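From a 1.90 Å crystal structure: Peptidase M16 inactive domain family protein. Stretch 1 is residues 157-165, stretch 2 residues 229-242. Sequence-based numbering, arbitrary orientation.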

ATOM      1  N   LYS A 157     -18.408   8.674  15.612  1.00 19.63           N
ATOM      2  CA  LYS A 157     -19.802   8.530  16.030  1.00 19.58           C
ATOM      3  C   LYS A 157     -20.196   9.660  16.979  1.00 19.50           C
ATOM      4  O   LYS A 157     -21.265  10.259  16.841  1.00 21.37           O
ATOM      5  CB  LYS A 157     -20.023   7.195  16.744  1.00 21.75           C
ATOM      6  CG  LYS A 157     -19.775   5.958  15.893  1.00 27.14           C
ATOM      7  CD  LYS A 157     -20.003   4.678  16.703  1.00 30.54           C
ATOM      8  CE  LYS A 157     -19.603   3.444  15.914  1.00 32.43           C
ATOM      9  NZ  LYS A 157     -19.703   2.206  16.735  1.00 34.17           N
ATOM     10  N   ARG A 158     -19.332   9.936  17.952  1.00 18.40           N
ATOM     11  CA  ARG A 158     -19.581  10.987  18.936  1.00 18.89           C
ATOM     12  C   ARG A 158     -19.588  12.369  18.293  1.00 18.28           C
ATOM     13  O   ARG A 158     -20.350  13.251  18.685  1.00 18.97           O
ATOM     14  CB  ARG A 158     -18.511  10.936  20.033  1.00 18.23           C
ATOM     15  CG  ARG A 158     -18.665   9.772  21.009  1.00 22.68           C
ATOM     16  CD  ARG A 158     -17.374   9.515  21.770  1.00 25.99           C
ATOM     17  NE  ARG A 158     -17.517   8.435  22.742  1.00 28.56           N
ATOM     18  CZ  ARG A 158     -17.973   8.601  23.979  1.00 27.53           C
ATOM     19  NH1 ARG A 158     -18.324   9.809  24.397  1.00 28.08           N
ATOM     20  NH2 ARG A 158     -18.090   7.560  24.793  1.00 26.77           N
ATOM     21  N   LEU A 159     -18.742  12.540  17.284  1.00 17.54           N
ATOM     22  CA  LEU A 159     -18.607  13.808  16.579  1.00 15.17           C
ATOM     23  C   LEU A 159     -19.789  14.152  15.669  1.00 16.23           C
ATOM     24  O   LEU A 159     -20.269  15.288  15.667  1.00 14.86           O
ATOM     25  CB  LEU A 159     -17.328  13.776  15.736  1.00 15.96           C
ATOM     26  CG  LEU A 159     -16.316  14.920  15.809  1.00 16.87           C
ATOM     27  CD1 LEU A 159     -15.749  15.014  17.211  1.00 16.38           C
ATOM     28  CD2 LEU A 159     -15.189  14.668  14.806  1.00 16.71           C
ATOM     29  N   TYR A 160     -20.253  13.170  14.900  1.00 15.24           N
ATOM     30  CA  TYR A 160     -21.343  13.388  13.944  1.00 15.20           C
ATOM     31  C   TYR A 160     -22.732  12.817  14.264  1.00 15.61           C
ATOM     32  O   TYR A 160     -23.692  13.110  13.555  1.00 17.70           O
ATOM     33  CB  TYR A 160     -20.896  12.873  12.577  1.00 14.91           C
ATOM     34  CG  TYR A 160     -19.812  13.708  11.944  1.00 14.43           C
ATOM     35  CD1 TYR A 160     -20.125  14.890  11.280  1.00 15.20           C
ATOM     36  CD2 TYR A 160     -18.473  13.324  12.012  1.00 13.35           C
ATOM     37  CE1 TYR A 160     -19.138  15.677  10.693  1.00 15.24           C
ATOM     38  CE2 TYR A 160     -17.468  14.111  11.422  1.00 14.47           C
ATOM     39  CZ  TYR A 160     -17.817  15.286  10.765  1.00 14.21           C
ATOM     40  OH  TYR A 160     -16.854  16.077  10.178  1.00 16.25           O
ATOM     41  N   GLY A 161     -22.846  12.000  15.303  1.00 17.16           N
ATOM     42  CA  GLY A 161     -24.150  11.444  15.643  1.00 19.51           C
ATOM     43  C   GLY A 161     -24.863  10.734  14.496  1.00 20.11           C
ATOM     44  O   GLY A 161     -24.390   9.704  14.010  1.00 19.54           O
ATOM     45  N   THR A 162     -25.999  11.274  14.058  1.00 19.44           N
ATOM     46  CA  THR A 162     -26.763  10.655  12.974  1.00 21.00           C
ATOM     47  C   THR A 162     -26.419  11.213  11.598  1.00 22.19           C
ATOM     48  O   THR A 162     -27.019  10.829  10.588  1.00 24.08           O
ATOM     49  CB  THR A 162     -28.287  10.810  13.191  1.00 21.40           C
ATOM     50  OG1 THR A 162     -28.597  12.182  13.464  1.00 23.50           O
ATOM     51  CG2 THR A 162     -28.749   9.949  14.348  1.00 21.16           C
ATOM     52  N   HIS A 163     -25.455  12.123  11.564  1.00 20.94           N
ATOM     53  CA  HIS A 163     -25.025  12.735  10.316  1.00 18.92           C
ATOM     54  C   HIS A 163     -24.391  11.669   9.414  1.00 18.04           C
ATOM     55  O   HIS A 163     -23.719  10.761   9.898  1.00 21.36           O
ATOM     56  CB  HIS A 163     -24.008  13.833  10.609  1.00 17.44           C
ATOM     57  CG  HIS A 163     -23.568  14.580   9.395  1.00 15.34           C
ATOM     58  ND1 HIS A 163     -24.254  15.666   8.900  1.00 16.49           N
ATOM     59  CD2 HIS A 163     -22.528  14.373   8.553  1.00 13.97           C
ATOM     60  CE1 HIS A 163     -23.655  16.101   7.807  1.00 16.54           C
ATOM     61  NE2 HIS A 163     -22.604  15.334   7.573  1.00 17.71           N
ATOM     62  N   PRO A 164     -24.601  11.769   8.089  1.00 17.51           N
ATOM     63  CA  PRO A 164     -24.051  10.815   7.116  1.00 16.08           C
ATOM     64  C   PRO A 164     -22.538  10.563   7.182  1.00 16.62           C
ATOM     65  O   PRO A 164     -22.063   9.547   6.669  1.00 17.00           O
ATOM     66  CB  PRO A 164     -24.490  11.405   5.775  1.00 16.53           C
ATOM     67  CG  PRO A 164     -25.821  11.998   6.115  1.00 16.53           C
ATOM     68  CD  PRO A 164     -25.534  12.702   7.429  1.00 15.76           C
ATOM     69  N   TYR A 165     -21.777  11.471   7.795  1.00 15.16           N
ATOM     70  CA  TYR A 165     -20.327  11.280   7.912  1.00 13.55           C
ATOM     71  C   TYR A 165     -19.958  10.398   9.098  1.00 15.13           C
ATOM     72  O   TYR A 165     -18.831   9.917   9.190  1.00 17.04           O
ATOM     73  CB  TYR A 165     -19.584  12.611   8.088  1.00 11.78           C
ATOM     74  CG  TYR A 165     -19.550  13.533   6.886  1.00 12.87           C
ATOM     75  CD1 TYR A 165     -19.837  13.072   5.600  1.00 13.56           C
ATOM     76  CD2 TYR A 165     -19.202  14.874   7.043  1.00 11.41           C
ATOM     77  CE1 TYR A 165     -19.774  13.936   4.498  1.00 13.72           C
ATOM     78  CE2 TYR A 165     -19.135  15.737   5.964  1.00 12.18           C
ATOM     79  CZ  TYR A 165     -19.421  15.269   4.694  1.00 14.99           C
ATOM     80  OH  TYR A 165     -19.356  16.144   3.640  1.00 15.39           O
ATOM     81  N   LYS A 229     -26.625  18.314  -1.962  1.00 25.11           N
ATOM     82  CA  LYS A 229     -25.522  18.390  -1.016  1.00 26.96           C
ATOM     83  C   LYS A 229     -25.980  18.010   0.383  1.00 26.67           C
ATOM     84  O   LYS A 229     -27.140  18.220   0.747  1.00 25.64           O
ATOM     85  CB  LYS A 229     -24.933  19.799  -1.015  1.00 29.13           C
ATOM     86  CG  LYS A 229     -24.276  20.173  -2.334  1.00 32.39           C
ATOM     87  CD  LYS A 229     -23.704  21.577  -2.292  1.00 35.37           C
ATOM     88  CE  LYS A 229     -22.988  21.907  -3.588  1.00 35.55           C
ATOM     89  NZ  LYS A 229     -22.396  23.268  -3.534  1.00 38.71           N
ATOM     90  N   ILE A 230     -25.061  17.442   1.157  1.00 27.92           N
ATOM     91  CA  ILE A 230     -25.349  17.016   2.522  1.00 27.07           C
ATOM     92  C   ILE A 230     -25.415  18.231   3.442  1.00 26.92           C
ATOM     93  O   ILE A 230     -24.689  19.212   3.256  1.00 24.65           O
ATOM     94  CB  ILE A 230     -24.272  16.011   3.023  1.00 29.67           C
ATOM     95  CG1 ILE A 230     -24.551  14.617   2.445  1.00 29.49           C
ATOM     96  CG2 ILE A 230     -24.281  15.920   4.542  1.00 29.24           C
ATOM     97  CD1 ILE A 230     -24.526  14.537   0.939  1.00 28.94           C
ATOM     98  N   GLU A 231     -26.304  18.169   4.426  1.00 26.84           N
ATOM     99  CA  GLU A 231     -26.474  19.270   5.362  1.00 27.46           C
ATOM    100  C   GLU A 231     -25.323  19.333   6.355  1.00 25.55           C
ATOM    101  O   GLU A 231     -24.525  18.405   6.448  1.00 24.32           O
ATOM    102  CB  GLU A 231     -27.804  19.125   6.103  1.00 30.35           C
ATOM    103  CG  GLU A 231     -28.997  19.003   5.166  1.00 36.09           C
ATOM    104  CD  GLU A 231     -30.320  19.289   5.847  1.00 39.58           C
ATOM    105  OE1 GLU A 231     -30.624  18.627   6.867  1.00 41.96           O
ATOM    106  OE2 GLU A 231     -31.056  20.176   5.356  1.00 39.02           O
ATOM    107  N   GLN A 232     -25.236  20.439   7.085  1.00 24.32           N
ATOM    108  CA  GLN A 232     -24.182  20.630   8.077  1.00 22.53           C
ATOM    109  C   GLN A 232     -24.509  19.894   9.369  1.00 21.70           C
ATOM    110  O   GLN A 232     -25.660  19.855   9.790  1.00 20.33           O
ATOM    111  CB  GLN A 232     -24.005  22.120   8.374  1.00 23.91           C
ATOM    112  CG  GLN A 232     -23.365  22.901   7.244  1.00 25.54           C
ATOM    113  CD  GLN A 232     -21.875  22.637   7.132  1.00 26.95           C
ATOM    114  OE1 GLN A 232     -21.417  21.505   7.296  1.00 28.36           O
ATOM    115  NE2 GLN A 232     -21.111  23.681   6.839  1.00 26.28           N
ATOM    116  N   PRO A 233     -23.488  19.308  10.020  1.00 20.47           N
ATOM    117  CA  PRO A 233     -23.684  18.576  11.273  1.00 21.11           C
ATOM    118  C   PRO A 233     -23.921  19.539  12.429  1.00 21.69           C
ATOM    119  O   PRO A 233     -23.638  20.732  12.321  1.00 21.37           O
ATOM    120  CB  PRO A 233     -22.374  17.814  11.428  1.00 22.21           C
ATOM    121  CG  PRO A 233     -21.376  18.794  10.893  1.00 21.74           C
ATOM    122  CD  PRO A 233     -22.064  19.302   9.628  1.00 19.06           C
ATOM    123  N   ALA A 234     -24.451  19.023  13.530  1.00 22.85           N
ATOM    124  CA  ALA A 234     -24.692  19.845  14.703  1.00 24.44           C
ATOM    125  C   ALA A 234     -23.427  19.809  15.546  1.00 26.30           C
ATOM    126  O   ALA A 234     -22.681  18.831  15.507  1.00 26.16           O
ATOM    127  CB  ALA A 234     -25.857  19.296  15.497  1.00 25.16           C
ATOM    128  N   GLU A 235     -23.182  20.877  16.298  1.00 27.65           N
ATOM    129  CA  GLU A 235     -22.011  20.945  17.167  1.00 29.37           C
ATOM    130  C   GLU A 235     -22.176  19.924  18.285  1.00 28.06           C
ATOM    131  O   GLU A 235     -23.077  20.048  19.109  1.00 28.07           O
ATOM    132  CB  GLU A 235     -21.890  22.341  17.784  1.00 33.54           C
ATOM    133  CG  GLU A 235     -21.416  23.418  16.827  1.00 40.00           C
ATOM    134  CD  GLU A 235     -19.930  23.326  16.558  1.00 42.55           C
ATOM    135  OE1 GLU A 235     -19.478  22.261  16.085  1.00 44.38           O
ATOM    136  OE2 GLU A 235     -19.215  24.315  16.826  1.00 44.15           O
ATOM    137  N   PRO A 236     -21.310  18.902  18.332  1.00 27.04           N
ATOM    138  CA  PRO A 236     -21.418  17.893  19.385  1.00 27.31           C
ATOM    139  C   PRO A 236     -20.940  18.447  20.726  1.00 26.86           C
ATOM    140  O   PRO A 236     -20.128  19.372  20.767  1.00 26.13           O
ATOM    141  CB  PRO A 236     -20.511  16.783  18.877  1.00 26.66           C
ATOM    142  CG  PRO A 236     -19.413  17.562  18.233  1.00 27.10           C
ATOM    143  CD  PRO A 236     -20.168  18.611  17.447  1.00 27.85           C
ATOM    144  N   LYS A 237     -21.445  17.882  21.817  1.00 26.00           N
ATOM    145  CA  LYS A 237     -21.038  18.319  23.150  1.00 26.43           C
ATOM    146  C   LYS A 237     -19.701  17.657  23.484  1.00 26.49           C
ATOM    147  O   LYS A 237     -19.428  16.540  23.044  1.00 25.88           O
ATOM    148  CB  LYS A 237     -22.089  17.917  24.190  1.00 28.07           C
ATOM    149  CG  LYS A 237     -22.402  16.428  24.206  1.00 31.08           C
ATOM    150  CD  LYS A 237     -23.300  16.043  25.377  1.00 33.98           C
ATOM    151  CE  LYS A 237     -23.687  14.571  25.304  1.00 33.73           C
ATOM    152  NZ  LYS A 237     -22.490  13.676  25.221  1.00 36.44           N
ATOM    153  N   ALA A 238     -18.864  18.350  24.249  1.00 24.94           N
ATOM    154  CA  ALA A 238     -17.569  17.799  24.629  1.00 24.78           C
ATOM    155  C   ALA A 238     -17.785  16.542  25.465  1.00 24.91           C
ATOM    156  O   ALA A 238     -18.685  16.492  26.303  1.00 22.69           O
ATOM    157  CB  ALA A 238     -16.769  18.829  25.426  1.00 23.15           C
ATOM    158  N   SER A 239     -16.967  15.524  25.231  1.00 24.88           N
ATOM    159  CA  SER A 239     -17.089  14.289  25.990  1.00 25.85           C
ATOM    160  C   SER A 239     -15.811  13.470  25.910  1.00 26.03           C
ATOM    161  O   SER A 239     -14.988  13.675  25.018  1.00 26.62           O
ATOM    162  CB  SER A 239     -18.271  13.454  25.477  1.00 25.19           C
ATOM    163  OG  SER A 239     -18.061  13.005  24.148  1.00 26.89           O
ATOM    164  N   ILE A 240     -15.650  12.551  26.853  1.00 24.94           N
ATOM    165  CA  ILE A 240     -14.482  11.684  26.887  1.00 24.93           C
ATOM    166  C   ILE A 240     -14.940  10.238  26.975  1.00 24.86           C
ATOM    167  O   ILE A 240     -15.783   9.889  27.804  1.00 25.07           O
ATOM    168  CB  ILE A 240     -13.574  12.001  28.095  1.00 26.46           C
ATOM    169  CG1 ILE A 240     -12.999  13.411  27.950  1.00 28.00           C
ATOM    170  CG2 ILE A 240     -12.440  10.986  28.184  1.00 25.65           C
ATOM    171  CD1 ILE A 240     -12.032  13.800  29.049  1.00 29.54           C
ATOM    172  N   GLY A 241     -14.387   9.403  26.104  1.00 24.07           N
ATOM    173  CA  GLY A 241     -14.747   8.000  26.090  1.00 24.29           C
ATOM    174  C   GLY A 241     -13.514   7.123  26.106  1.00 26.11           C
ATOM    175  O   GLY A 241     -12.449   7.515  25.622  1.00 23.71           O
ATOM    176  N   HIS A 242     -13.654   5.928  26.671  1.00 26.73           N
ATOM    177  CA  HIS A 242     -12.541   4.999  26.744  1.00 27.96           C
ATOM    178  C   HIS A 242     -12.972   3.619  26.294  1.00 27.96           C
ATOM    179  O   HIS A 242     -14.022   3.127  26.699  1.00 29.10           O
ATOM    180  CB  HIS A 242     -12.002   4.911  28.174  1.00 27.63           C
ATOM    181  CG  HIS A 242     -10.879   3.932  28.335  1.00 27.87           C
ATOM    182  ND1 HIS A 242      -9.614   4.163  27.836  1.00 27.89           N
ATOM    183  CD2 HIS A 242     -10.840   2.711  28.915  1.00 27.16           C
ATOM    184  CE1 HIS A 242      -8.842   3.121  28.102  1.00 28.07           C
ATOM    185  NE2 HIS A 242      -9.562   2.228  28.756  1.00 27.56           N
TER
HETATM  186  O   HOH W   1     -22.949  16.155  15.439  1.00 26.37           O
HETATM  187  O   HOH W   2     -24.999  16.100  13.564  1.00 42.45           O

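The end of a helix and the turn at its end (157-165) pack against a largely extended, proline-rich segment (229-242) that leads into a strand. The two stretches bury 508 Å² between them, counting both sides, and the contact combines van der Waals packing, two bridging waters and one weak direct hydrogen bond.

The packing contacts centre on three residues of the extended segment, Ile230, Pro233 and Pro236, whose CA-to-CB bonds all point toward the helix and turn. Pro236 sits beside the last turn of the helix, where its CA lies 5.7 Å from the CA of Leu159. Its ring makes van der Waals contact with backbone carbonyls rather than side chains: CB is 3.5 Å from Arg158 O, and CG is 3.5 Å from Leu159 O. Leu159 itself directs its CA-to-CB bond away, so this buried residue offers its carbonyl to the contact. Pro233 touches two aromatic side chains. Its CB lies 3.7 Å from Tyr160 CD1, at the edge of the tyrosine ring, and also covers one face of the His163 ring in a CH-pi contact, 4.1 Å from the ring centroid and 22° off the ring normal. Tyr160 starts away from the segment, but with chi1 in the m well the end of its side chain comes nearer. Farther along, Ile230 CG2 approaches Pro164 CG at 4.5 Å, a loose apolar contact. The compact proline rings suit this surface, as they present carbon to it, and proline is compatible with the extended conformation of the segment.

The turn places His163 for its part in this packing. Gly161 leaves the helix with a phi of 53°, a value that favours glycine, and its N still donates to Lys157 O at 2.8 Å. Gly161 lies within a type II' turn from Tyr160 to His163, closed by the 2.8 Å hydrogen bond from His163 N to Tyr160 O. With chi1 in the t well, the His163 side chain reaches across to Pro233.

The direct polar contact lies at the other end of the interface. Arg158 begins sideways, and its long side chain carries the guanidinium to Ser239 and Gly241. There Arg158 NH1 donates a weak hydrogen bond to Ser239 OG (3.2 Å, 133° at the hydrogen), with the serine oxygen near the guanidinium plane. Gly241 lies over one face of the group, its CA 3.6 Å from Arg158 NH2. Glycine suits this position closely: an ideal CB would fall 2.5 Å from Arg158 NH2, a clash.

Between the Pro233 and Pro236 contacts, two waters join backbone groups. Water 1 donates to both Leu159 O (2.8 Å) and Ala234 O (2.7 Å), linking two carbonyls that could not hydrogen-bond to each other. Water 2 donates to Tyr160 O at 3.3 Å and accepts from Ala234 N at 3.0 Å. Ala234 thus contributes mainly through its backbone, while its small side chain points sideways.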